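Local coordinates for protein enterotoxin type A (Staphylococcus aureus, PDB 1ESF) that acts as a superantigen and food-poisoning toxin, binding MHC class II molecules, in part through a zinc ion, and T-cell receptors to activate T cells, at residues Pro126-Leu131 and Asn223-Ile228; Tyr92-Ala97 and Tyr205-Leu210; Lys83-Tyr88 and Gly109-His114. All blocks are in the same frame, centred on the assembly; numbering follows the deposited sequence.

Interaction 1. Residues Pro126-Leu131 and Asn223-Ile228; sequences PINLWL and NMHIDI. With CD (cadmium ion), chain C.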
# COMPACT_ATOMS: atom_id res chain seq x y z
N PRO A 126 1.17 -5.68 15.23
CA PRO A 126 2.50 -6.20 15.53
C PRO A 126 3.29 -6.55 14.26
O PRO A 126 2.71 -7.09 13.32
CB PRO A 126 2.21 -7.48 16.33
CG PRO A 126 0.80 -7.30 16.80
CD PRO A 126 0.11 -6.59 15.71
N ILE A 127 4.59 -6.28 14.25
CA ILE A 127 5.42 -6.61 13.10
C ILE A 127 6.63 -7.48 13.55
O ILE A 127 7.29 -7.12 14.54
CB ILE A 127 6.01 -5.32 12.49
CG1 ILE A 127 4.87 -4.40 12.00
CG2 ILE A 127 7.05 -5.65 11.41
CD1 ILE A 127 5.32 -3.03 11.64
N ASN A 128 6.87 -8.61 12.87
CA ASN A 128 8.03 -9.49 13.15
C ASN A 128 8.99 -9.14 12.05
O ASN A 128 8.62 -9.22 10.90
CB ASN A 128 7.70 -10.96 12.96
CG ASN A 128 6.81 -11.50 14.01
OD1 ASN A 128 6.89 -11.10 15.15
ND2 ASN A 128 5.94 -12.44 13.65
N LEU A 129 10.21 -8.73 12.36
CA LEU A 129 11.14 -8.39 11.31
C LEU A 129 12.45 -9.18 11.41
O LEU A 129 13.04 -9.29 12.50
CB LEU A 129 11.43 -6.88 11.33
CG LEU A 129 12.31 -6.43 10.14
CD1 LEU A 129 11.92 -5.05 9.78
CD2 LEU A 129 13.86 -6.51 10.34
N TRP A 130 12.89 -9.73 10.29
CA TRP A 130 14.13 -10.46 10.23
C TRP A 130 15.06 -9.82 9.22
O TRP A 130 14.65 -9.57 8.09
CB TRP A 130 13.92 -11.90 9.76
CG TRP A 130 13.35 -12.71 10.78
CD1 TRP A 130 14.02 -13.37 11.76
CD2 TRP A 130 11.97 -12.95 11.02
NE1 TRP A 130 13.14 -14.00 12.61
CE2 TRP A 130 11.86 -13.76 12.17
CE3 TRP A 130 10.78 -12.56 10.35
CZ2 TRP A 130 10.64 -14.20 12.67
CZ3 TRP A 130 9.56 -13.00 10.85
CH2 TRP A 130 9.49 -13.81 11.99
N LEU A 131 16.32 -9.62 9.60
CA LEU A 131 17.32 -9.10 8.67
C LEU A 131 18.38 -10.16 8.57
O LEU A 131 19.03 -10.46 9.53
CB LEU A 131 17.93 -7.82 9.18
CG LEU A 131 18.99 -7.19 8.29
CD1 LEU A 131 18.51 -6.81 6.89
CD2 LEU A 131 19.41 -5.95 9.02
N ASN A 223 -6.31 -9.99 15.11
CA ASN A 223 -5.73 -11.35 15.01
C ASN A 223 -4.75 -11.59 13.88
O ASN A 223 -4.59 -12.74 13.41
CB ASN A 223 -6.84 -12.40 14.90
CG ASN A 223 -6.57 -13.61 15.72
OD1 ASN A 223 -5.45 -14.13 15.76
ND2 ASN A 223 -7.58 -14.04 16.44
N MET A 224 -4.11 -10.52 13.43
CA MET A 224 -3.13 -10.65 12.38
C MET A 224 -1.93 -9.81 12.77
O MET A 224 -1.98 -9.03 13.72
CB MET A 224 -3.69 -10.22 11.03
CG MET A 224 -3.94 -8.76 10.96
SD MET A 224 -2.67 -7.88 10.08
CE MET A 224 -3.68 -6.64 9.56
N HIS A 225 -0.83 -10.09 12.09
CA HIS A 225 0.43 -9.41 12.29
C HIS A 225 1.14 -9.42 10.93
O HIS A 225 0.72 -10.08 9.97
CB HIS A 225 1.26 -10.10 13.38
CG HIS A 225 1.61 -11.52 13.05
ND1 HIS A 225 0.88 -12.59 13.50
CD2 HIS A 225 2.63 -12.03 12.34
CE1 HIS A 225 1.43 -13.71 13.08
NE2 HIS A 225 2.50 -13.40 12.38
N ILE A 226 2.23 -8.66 10.87
CA ILE A 226 2.99 -8.52 9.66
C ILE A 226 4.34 -9.19 9.89
O ILE A 226 4.89 -9.07 10.98
CB ILE A 226 3.16 -6.97 9.38
CG1 ILE A 226 1.80 -6.30 9.04
CG2 ILE A 226 4.22 -6.70 8.31
CD1 ILE A 226 1.88 -4.81 8.91
N ASP A 227 4.80 -9.99 8.92
CA ASP A 227 6.14 -10.60 8.94
C ASP A 227 6.94 -9.96 7.85
O ASP A 227 6.48 -9.88 6.71
CB ASP A 227 6.08 -12.08 8.65
CG ASP A 227 5.27 -12.80 9.64
OD1 ASP A 227 5.53 -12.66 10.85
OD2 ASP A 227 4.38 -13.52 9.21
N ILE A 228 8.11 -9.45 8.18
CA ILE A 228 8.96 -8.79 7.18
C ILE A 228 10.31 -9.53 7.14
O ILE A 228 10.90 -9.75 8.19
CB ILE A 228 9.21 -7.24 7.46
CG1 ILE A 228 7.85 -6.48 7.50
CG2 ILE A 228 10.18 -6.67 6.39
CD1 ILE A 228 7.93 -4.99 7.84
CD CD C . 3.65 -14.92 11.04
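Four backbone hydrogen bonds lace strand 127-131, with Pro126 before it, to strand 225-228, the two running parallel with axes 7° apart. Ile226 offers its N to Pro126 O and its O to the N of Asn128; one step on, Asn128 O receives Ile228 N, and Ile228 O receives Trp130 N at 2.9 Å. Trp130 also brings the edge of its ring, at CE3, to 3.5 Å from Ile228 O. Each residue that bonds on both sides thus spans two positions of its partner strand, the usual parallel ladder. Apolar contacts fill the face that carries Ile127, Leu129, Ile226 and Ile228. Ile127 CG2 lies 3.7 Å from Ile228 CD1, the tightest of these. Leu129 CD1 rests against Ile228 CG2 at 4.1 Å. Leu129 also reaches Leu163 and Tyr167 of helix 152-167, which packs on this side of the sheet.

Polar and metal contacts occupy the other face. Asn128 and Asp227 run side by side with amide and carboxylate planes only 15° apart, and Asn128 ND2 donates to Asp227 OD1 at 2.8 Å, nearly along the C-O axis. That bond helps fix the rotation of the carboxylate, whose other oxygen, OD2, binds the cadmium ion at 2.4 Å. Asn128 thus acts as a second-shell residue that probably steadies a first-shell ligand. His225 NE2 binds the same ion at 2.3 Å; with chi1 at 61°, its CG sits between the backbone N and the carbonyl carbon, and the ring swings toward the metal. His187 and Ser1 complete the coordination. Cadmium occupies the zinc site of the toxin, needed for its interaction with MHC class II and built here on the face of the beta-grasp sheet turned away from helix 152-167.

Interaction 2. Residues Tyr92-Ala97 and Tyr205-Leu210; sequences YGYQCA and YSNTLL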
# COMPACT_ATOMS: atom_id res chain seq x y z
N TYR A 92 -1.44 9.87 -7.41
CA TYR A 92 -0.47 10.43 -8.33
C TYR A 92 -1.15 11.33 -9.35
O TYR A 92 -2.38 11.28 -9.53
CB TYR A 92 0.27 9.31 -9.03
CG TYR A 92 -0.59 8.37 -9.87
CD1 TYR A 92 -0.82 8.64 -11.22
CD2 TYR A 92 -1.15 7.21 -9.32
CE1 TYR A 92 -1.55 7.82 -11.97
CE2 TYR A 92 -1.90 6.38 -10.10
CZ TYR A 92 -2.08 6.70 -11.43
OH TYR A 92 -2.78 5.88 -12.27
N GLY A 93 -0.36 12.12 -10.05
CA GLY A 93 -0.92 13.01 -11.05
C GLY A 93 -0.40 12.71 -12.45
O GLY A 93 -1.10 12.98 -13.45
N TYR A 94 0.80 12.12 -12.53
CA TYR A 94 1.42 11.79 -13.80
C TYR A 94 0.66 10.68 -14.43
O TYR A 94 0.54 9.62 -13.86
CB TYR A 94 2.89 11.33 -13.63
CG TYR A 94 3.61 11.03 -14.96
CD1 TYR A 94 3.69 12.00 -15.96
CD2 TYR A 94 4.16 9.76 -15.23
CE1 TYR A 94 4.30 11.73 -17.21
CE2 TYR A 94 4.78 9.48 -16.48
CZ TYR A 94 4.84 10.48 -17.47
OH TYR A 94 5.40 10.26 -18.71
N GLN A 95 0.16 10.93 -15.63
CA GLN A 95 -0.57 9.94 -16.42
C GLN A 95 -2.01 9.80 -16.00
O GLN A 95 -2.73 8.95 -16.50
CB GLN A 95 0.10 8.57 -16.32
CG GLN A 95 1.60 8.61 -16.46
CD GLN A 95 2.03 8.57 -17.88
OE1 GLN A 95 2.90 7.77 -18.24
NE2 GLN A 95 1.43 9.40 -18.72
N CYS A 96 -2.43 10.69 -15.12
CA CYS A 96 -3.79 10.64 -14.65
C CYS A 96 -4.75 11.41 -15.58
O CYS A 96 -4.45 12.55 -15.99
CB CYS A 96 -3.83 11.18 -13.22
SG CYS A 96 -5.47 11.03 -12.47
N ALA A 97 -5.91 10.77 -15.85
CA ALA A 97 -7.03 11.25 -16.71
C ALA A 97 -8.42 10.87 -16.14
O ALA A 97 -8.54 9.80 -15.56
CB ALA A 97 -6.90 10.59 -18.07
N TYR A 205 7.17 4.44 -13.05
CA TYR A 205 6.34 5.55 -12.59
C TYR A 205 5.19 5.05 -11.75
O TYR A 205 4.78 3.90 -11.85
CB TYR A 205 5.74 6.31 -13.78
CG TYR A 205 6.75 7.00 -14.59
CD1 TYR A 205 7.43 8.09 -14.06
CD2 TYR A 205 7.14 6.50 -15.80
CE1 TYR A 205 8.51 8.66 -14.72
CE2 TYR A 205 8.22 7.06 -16.48
CZ TYR A 205 8.91 8.13 -15.93
OH TYR A 205 10.05 8.66 -16.54
N SER A 206 4.60 5.98 -10.99
CA SER A 206 3.44 5.71 -10.12
C SER A 206 2.21 5.06 -10.81
O SER A 206 1.50 4.22 -10.22
CB SER A 206 3.01 7.02 -9.45
OG SER A 206 4.08 7.65 -8.79
N ASN A 207 1.94 5.43 -12.05
CA ASN A 207 0.80 4.87 -12.69
C ASN A 207 0.91 3.40 -12.77
O ASN A 207 -0.08 2.70 -12.76
CB ASN A 207 0.47 5.56 -14.01
CG ASN A 207 1.55 5.46 -15.01
OD1 ASN A 207 2.54 6.13 -14.93
ND2 ASN A 207 1.36 4.61 -15.98
N THR A 208 2.12 2.86 -12.72
CA THR A 208 2.22 1.40 -12.76
C THR A 208 2.75 0.77 -11.49
O THR A 208 2.47 -0.40 -11.22
CB THR A 208 3.06 0.85 -13.98
OG1 THR A 208 4.43 1.32 -13.91
CG2 THR A 208 2.42 1.27 -15.32
N LEU A 209 3.51 1.51 -10.69
CA LEU A 209 4.09 0.94 -9.46
C LEU A 209 3.02 0.69 -8.45
O LEU A 209 3.08 -0.29 -7.70
CB LEU A 209 5.19 1.86 -8.88
CG LEU A 209 6.51 1.90 -9.64
CD1 LEU A 209 7.29 3.07 -9.14
CD2 LEU A 209 7.30 0.62 -9.52
N LEU A 210 1.99 1.51 -8.51
CA LEU A 210 0.86 1.43 -7.59
C LEU A 210 -0.28 0.51 -8.00
O LEU A 210 -1.24 0.37 -7.25
CB LEU A 210 0.31 2.84 -7.34
CG LEU A 210 1.29 3.80 -6.64
CD1 LEU A 210 0.69 5.14 -6.55
CD2 LEU A 210 1.55 3.33 -5.23
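Tyr92 lays one face of its ring against the start of helix 206-209. Asn207 CA stands over that face, 4.0 Å from the ring centroid, a CH-pi contact displaced toward the hydroxyl end, where CZ is the nearest ring atom. A chi1 of 61° turns the ring back over its own main chain and onto the helix start. At the root of the side chain, Tyr92 CB meets Ser206 CB at 3.6 Å; beyond it, Leu210 runs past in the opposite direction and brings CD1 to 3.9 Å from Tyr92 CD2.

Tyr94 and Tyr205 form an edge-to-face pair, with centroids 4.9 Å apart and planes at 58°. The CD2-CE2 edge of Tyr94 is the part presented, and CE2 comes to 3.7 Å from Tyr205 CG, over the inner end of the ring. Tyr94 and Gln95 are the central residues of a type II beta turn from Gly93 to Cys96, closed by Cys96 N to Gly93 O; Cys96 itself is tied to Cys106 by the disulfide. This loop of the OB-fold domain meets the helix of the beta-grasp domain, so the contact is an interdomain one. Tyr205 is the N-cap of that helix.

Between the two tyrosine contacts, Gln95 crosses Asn207 obliquely with the amide planes 85° apart. What touches is aliphatic against polar: Gln95 CG lies 3.1 Å from Asn207 OD1. Ser206 and Leu210 also rest on Ile29 of helix 22-32, and Asn207 O accepts a hydrogen bond from Tyr108 OH.

Interaction 3. Residues Lys83-Tyr88 and Gly109-His114; sequences KKVDLY and GGVTLH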
# COMPACT_ATOMS: atom_id res chain seq x y z
N LYS A 83 -22.20 4.59 -1.72
CA LYS A 83 -22.14 4.28 -0.30
C LYS A 83 -21.25 5.29 0.41
O LYS A 83 -20.64 6.19 -0.21
CB LYS A 83 -21.52 2.90 -0.04
CG LYS A 83 -22.19 1.71 -0.65
CD LYS A 83 -23.64 1.58 -0.23
CE LYS A 83 -24.39 0.79 -1.32
NZ LYS A 83 -25.90 0.94 -1.38
N LYS A 84 -21.28 5.20 1.73
CA LYS A 84 -20.42 6.02 2.56
C LYS A 84 -19.17 5.17 2.68
O LYS A 84 -19.25 3.98 3.00
CB LYS A 84 -21.01 6.27 3.91
CG LYS A 84 -20.65 7.63 4.24
CD LYS A 84 -21.41 8.57 3.35
CE LYS A 84 -22.46 9.20 4.18
NZ LYS A 84 -23.12 8.08 4.94
N VAL A 85 -18.03 5.77 2.34
CA VAL A 85 -16.72 5.10 2.30
C VAL A 85 -15.63 5.89 2.99
O VAL A 85 -15.79 7.10 3.12
CB VAL A 85 -16.28 4.91 0.75
CG1 VAL A 85 -17.28 4.07 -0.03
CG2 VAL A 85 -16.14 6.27 0.02
N ASP A 86 -14.55 5.22 3.42
CA ASP A 86 -13.36 5.88 4.00
C ASP A 86 -12.26 5.68 2.97
O ASP A 86 -12.28 4.70 2.27
CB ASP A 86 -12.88 5.19 5.30
CG ASP A 86 -13.84 5.38 6.47
OD1 ASP A 86 -14.48 6.41 6.50
OD2 ASP A 86 -13.97 4.52 7.36
N LEU A 87 -11.30 6.57 2.87
CA LEU A 87 -10.25 6.40 1.91
C LEU A 87 -8.86 6.51 2.50
O LEU A 87 -8.59 7.42 3.26
CB LEU A 87 -10.37 7.43 0.82
CG LEU A 87 -11.58 7.37 -0.12
CD1 LEU A 87 -12.75 8.21 0.40
CD2 LEU A 87 -11.13 7.93 -1.41
N TYR A 88 -7.97 5.59 2.11
CA TYR A 88 -6.59 5.62 2.55
C TYR A 88 -5.69 4.97 1.48
O TYR A 88 -5.61 3.74 1.39
CB TYR A 88 -6.45 4.89 3.88
CG TYR A 88 -5.13 5.14 4.59
CD1 TYR A 88 -3.88 4.90 3.95
CD2 TYR A 88 -5.12 5.58 5.89
CE1 TYR A 88 -2.69 5.11 4.61
CE2 TYR A 88 -3.93 5.78 6.56
CZ TYR A 88 -2.73 5.55 5.92
OH TYR A 88 -1.59 5.78 6.66
N GLY A 109 -7.51 1.55 -5.68
CA GLY A 109 -8.16 1.00 -4.51
C GLY A 109 -8.12 1.98 -3.37
O GLY A 109 -8.24 3.19 -3.58
N GLY A 110 -7.92 1.45 -2.16
CA GLY A 110 -7.88 2.28 -0.94
C GLY A 110 -9.23 2.70 -0.32
O GLY A 110 -9.29 3.55 0.52
N VAL A 111 -10.30 2.02 -0.68
CA VAL A 111 -11.64 2.31 -0.25
C VAL A 111 -12.20 1.22 0.61
O VAL A 111 -12.15 0.06 0.27
CB VAL A 111 -12.51 2.49 -1.53
CG1 VAL A 111 -13.99 2.88 -1.20
CG2 VAL A 111 -11.87 3.56 -2.42
N THR A 112 -12.75 1.60 1.76
CA THR A 112 -13.38 0.66 2.65
C THR A 112 -14.72 1.29 2.99
O THR A 112 -14.87 2.50 2.95
CB THR A 112 -12.60 0.48 3.95
OG1 THR A 112 -12.20 1.76 4.42
CG2 THR A 112 -11.41 -0.45 3.77
N LEU A 113 -15.71 0.47 3.30
CA LEU A 113 -17.03 0.94 3.70
C LEU A 113 -16.91 1.62 5.08
O LEU A 113 -16.18 1.15 5.97
CB LEU A 113 -18.02 -0.23 3.67
CG LEU A 113 -18.50 -0.66 2.26
CD1 LEU A 113 -19.31 -1.95 2.33
CD2 LEU A 113 -19.31 0.44 1.58
N HIS A 114 -17.58 2.77 5.23
CA HIS A 114 -17.49 3.57 6.43
C HIS A 114 -18.31 3.10 7.62
O HIS A 114 -17.87 3.22 8.80
CB HIS A 114 -17.84 5.01 6.15
CG HIS A 114 -18.02 5.84 7.39
ND1 HIS A 114 -17.05 6.69 7.86
CD2 HIS A 114 -19.04 5.89 8.28
CE1 HIS A 114 -17.45 7.23 9.00
NE2 HIS A 114 -18.65 6.76 9.28
O HOH W 1 -13.81 2.00 6.60
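Val85 sets its CB against the CG1 branch of Val111, 3.6 Å away, with Val85 CG1 almost as close to the same methyl. Having its CG1 anti to the backbone N (chi1 -177°), Val111 extends that branch toward Val85, while CG2 faces Leu87 more loosely. Tyr80 of helix 74-80 touches both valines. Near the open end of the hairpin, Leu113 turns its tip back so that CD2 fits against Lys83 CB at 3.7 Å and lies beside Lys84 O. Gly110, with positive phi, brings its bare CA close to Tyr88, and its carbonyl accepts Tyr88 N. The strands are antiparallel, forming the hairpin 85-92/104-113 of the OB-fold sheet, and Asp86 with Thr112 is a hydrogen-bonded pair.

On the face bearing Asp86 and Thr112, a water fills the hollow between Asp86 OD2, Thr112 OG1 and Leu113 O. It donates to OD2 and to Leu113 O, each at 2.6 Å, and accepts from OG1. His114 ND1 donates a hydrogen bond to Asp86 OD1 at 2.9 Å, on the syn side but 21° out of the carboxylate plane; the oxygen lies near the ring plane although carboxylate and ring stand 76° apart. Asn40 N also donates to OD1, so the buried carboxylate is gripped through both oxygens, which probably stabilises its negative charge and may favour a protonated His114.

How the interactions relate
Interactions 2 and 3 draw on the same hairpin of the OB-fold domain: residues 83-88 lead into strand 85-92 and residues 92-97 leave it; the centres of the two interactions are 20 Å apart. Interaction 3 pairs the two hairpin strands, whereas interaction 2 carries the loop between them to the beta-grasp domain. Interaction 1 lies wholly within that second domain and alone holds the metal. Its centre is 29 Å from that of interaction 2, on opposite sides of the chain's centre, and 25 Å from that of interaction 3; nearest atoms are about 16 and 11 Å away. Neither of the other contacts therefore touches the residues of interaction 1 that bind the cadmium ion.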